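PDB 5GSZ: kinesin-like protein KIF19 from Mus musculus, which moves toward microtubule plus ends as a kinesin-8 motor and depolymerizes microtubules at ciliary tips, thereby regulating the length of motile cilia. Local coordinates for the adenosine-5'-diphosphate site. Sequence-based numbering; all coordinates share one arbitrary frame.

The adenosine-5'-diphosphate site. Residues 17, 19-20, 105-112. With ADP (adenosine-5'-diphosphate), chain B; MG (magnesium ion), chain C.
Mg-ADP lies in the P-loop (Walker A motif) of the kinesin motor domain, its beta-phosphate gripped mainly by backbone N-H groups. Beta-phosphate oxygen O2B accepts from the N-H groups of Gly109 and Lys110. The long lysine chain, bent at chi3 and chi4, curls its ammonium back in a salt bridge, Lys110 NZ to ADP O2B 2.7 Å, which would offset phosphate charge. Glycines let the loop wrap closely: Gly107 N, at positive phi, donates nearly straight to ADP O3B (2.9 Å). Thr111 works twice. Thr111 N binds ADP O1B at 2.7 Å. Its hydroxyl, beside the backbone N (chi1 -53°), lets Thr111 OG1 bind MG at 2.1 Å; ADP O1B and modelled waters add to a near-octahedral set. Tyr112 N reaches alpha-phosphate ADP O1A at 3.1 Å. The Tyr112 ring, CG anti to the backbone N (chi1 -180°), stacks on one adenine face, planes 10° apart. An alanine here would remove that aromatic face and would probably leave the adenine less firmly held. Pro20 CD and Arg19 CB pack against the opposite face. Extended Arg17 brings NE near ADP N6 (3.6 Å) and NH2 to the tyrosine ring's edge. Farther out, Arg19's several N-H donors span two carbonyls: NE hydrogen-bonds a lone pair of Gly107 O, tilted from the guanidinium plane, and NH1 bonds Pro20 O near that plane. The site lies where the end of strand 12-18 meets the P-loop between strand 97-103 and helix 110-114, whose N-terminus meets the phosphates.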
# COMPACT_ATOMS: atom_id res chain seq x y z
N ARG A 17 5.84 -0.73 -10.45
CA ARG A 17 4.95 -1.28 -11.47
C ARG A 17 4.58 -0.20 -12.48
O ARG A 17 4.05 0.85 -12.10
CB ARG A 17 3.68 -1.84 -10.85
CG ARG A 17 2.83 -2.64 -11.82
CD ARG A 17 1.76 -3.36 -11.07
NE ARG A 17 1.06 -4.31 -11.90
CZ ARG A 17 0.08 -5.08 -11.44
NH1 ARG A 17 -0.29 -4.98 -10.18
NH2 ARG A 17 -0.53 -5.93 -12.25
N ARG A 19 2.02 0.51 -15.38
CA ARG A 19 0.82 -0.01 -16.00
C ARG A 19 0.91 0.21 -17.50
O ARG A 19 1.67 1.05 -17.96
CB ARG A 19 -0.42 0.67 -15.43
CG ARG A 19 -0.46 2.16 -15.66
CD ARG A 19 -1.82 2.69 -15.30
NE ARG A 19 -1.97 4.12 -15.52
CZ ARG A 19 -2.01 4.70 -16.73
NH1 ARG A 19 -1.85 3.96 -17.82
NH2 ARG A 19 -2.17 6.01 -16.84
N PRO A 20 0.17 -0.56 -18.30
CA PRO A 20 0.10 -0.25 -19.73
C PRO A 20 -0.40 1.16 -19.97
O PRO A 20 -1.16 1.72 -19.17
CB PRO A 20 -0.89 -1.29 -20.27
CG PRO A 20 -0.88 -2.38 -19.25
CD PRO A 20 -0.63 -1.74 -17.94
N PRO A 105 0.55 8.10 -8.00
CA PRO A 105 -0.49 9.07 -8.37
C PRO A 105 -1.77 8.36 -8.80
O PRO A 105 -1.76 7.20 -9.20
CB PRO A 105 0.13 9.83 -9.54
CG PRO A 105 1.56 9.44 -9.57
CD PRO A 105 1.66 8.08 -8.96
N THR A 106 -2.88 9.09 -8.71
CA THR A 106 -4.18 8.55 -9.12
C THR A 106 -4.15 8.03 -10.56
O THR A 106 -3.56 8.64 -11.45
CB THR A 106 -5.25 9.62 -8.98
OG1 THR A 106 -5.34 10.03 -7.61
CG2 THR A 106 -6.60 9.10 -9.42
N GLY A 107 -4.77 6.88 -10.78
CA GLY A 107 -4.90 6.32 -12.11
C GLY A 107 -3.73 5.48 -12.59
O GLY A 107 -3.79 4.97 -13.73
N CYS A 108 -2.69 5.30 -11.75
CA CYS A 108 -1.47 4.57 -12.09
C CYS A 108 -1.49 3.09 -11.69
O CYS A 108 -0.55 2.37 -12.03
CB CYS A 108 -0.24 5.19 -11.42
SG CYS A 108 0.26 6.80 -11.98
N GLY A 109 -2.49 2.64 -10.92
CA GLY A 109 -2.56 1.22 -10.66
C GLY A 109 -2.83 0.72 -9.26
O GLY A 109 -3.08 -0.47 -9.10
N LYS A 110 -2.84 1.60 -8.25
CA LYS A 110 -2.90 1.16 -6.85
C LYS A 110 -4.05 0.19 -6.59
O LYS A 110 -3.82 -0.97 -6.19
CB LYS A 110 -2.98 2.39 -5.95
CG LYS A 110 -1.70 3.25 -5.98
CD LYS A 110 -1.75 4.38 -4.97
CE LYS A 110 -3.01 5.22 -5.13
NZ LYS A 110 -3.16 5.90 -6.44
N THR A 111 -5.30 0.62 -6.79
CA THR A 111 -6.42 -0.27 -6.51
C THR A 111 -6.36 -1.54 -7.38
O THR A 111 -6.75 -2.61 -6.92
CB THR A 111 -7.74 0.46 -6.69
OG1 THR A 111 -7.74 1.67 -5.92
CG2 THR A 111 -8.90 -0.38 -6.23
N TYR A 112 -5.85 -1.44 -8.60
CA TYR A 112 -5.72 -2.64 -9.42
C TYR A 112 -4.73 -3.64 -8.81
O TYR A 112 -5.00 -4.84 -8.76
CB TYR A 112 -5.30 -2.27 -10.85
CG TYR A 112 -5.15 -3.46 -11.78
CD1 TYR A 112 -6.24 -3.98 -12.46
CD2 TYR A 112 -3.91 -4.07 -11.97
CE1 TYR A 112 -6.11 -5.07 -13.32
CE2 TYR A 112 -3.77 -5.16 -12.81
CZ TYR A 112 -4.88 -5.65 -13.49
OH TYR A 112 -4.75 -6.73 -14.32
PB ADP B . -5.36 4.07 -8.71
O1B ADP B . -5.97 3.02 -7.81
O2B ADP B . -3.88 4.23 -8.43
O3B ADP B . -6.17 5.33 -8.82
PA ADP B . -6.55 2.33 -10.55
O1A ADP B . -5.89 0.98 -10.52
O2A ADP B . -7.78 2.63 -9.74
O3A ADP B . -5.45 3.47 -10.20
O5' ADP B . -7.02 2.69 -12.04
C5' ADP B . -6.27 2.41 -13.21
C4' ADP B . -7.24 1.91 -14.25
O4' ADP B . -6.48 1.13 -15.17
C3' ADP B . -8.19 0.94 -13.59
O3' ADP B . -9.33 0.86 -14.45
C2' ADP B . -7.43 -0.37 -13.59
O2' ADP B . -8.32 -1.48 -13.75
C1' ADP B . -6.51 -0.25 -14.81
N9 ADP B . -5.13 -0.70 -14.52
C8 ADP B . -4.29 -0.18 -13.60
N7 ADP B . -3.08 -0.81 -13.59
C5 ADP B . -3.15 -1.77 -14.52
C6 ADP B . -2.24 -2.81 -15.02
N6 ADP B . -0.99 -2.94 -14.50
N1 ADP B . -2.70 -3.62 -16.00
C2 ADP B . -3.93 -3.48 -16.52
N3 ADP B . -4.82 -2.57 -16.10
C4 ADP B . -4.49 -1.70 -15.13
MG MG C . -7.64 3.79 -6.19
O HOH W 1 -5.91 3.99 -4.82
O HOH W 2 -8.71 3.52 -7.76
O HOH W 3 -7.43 5.94 -7.12
O HOH W 4 -9.48 3.81 -5.24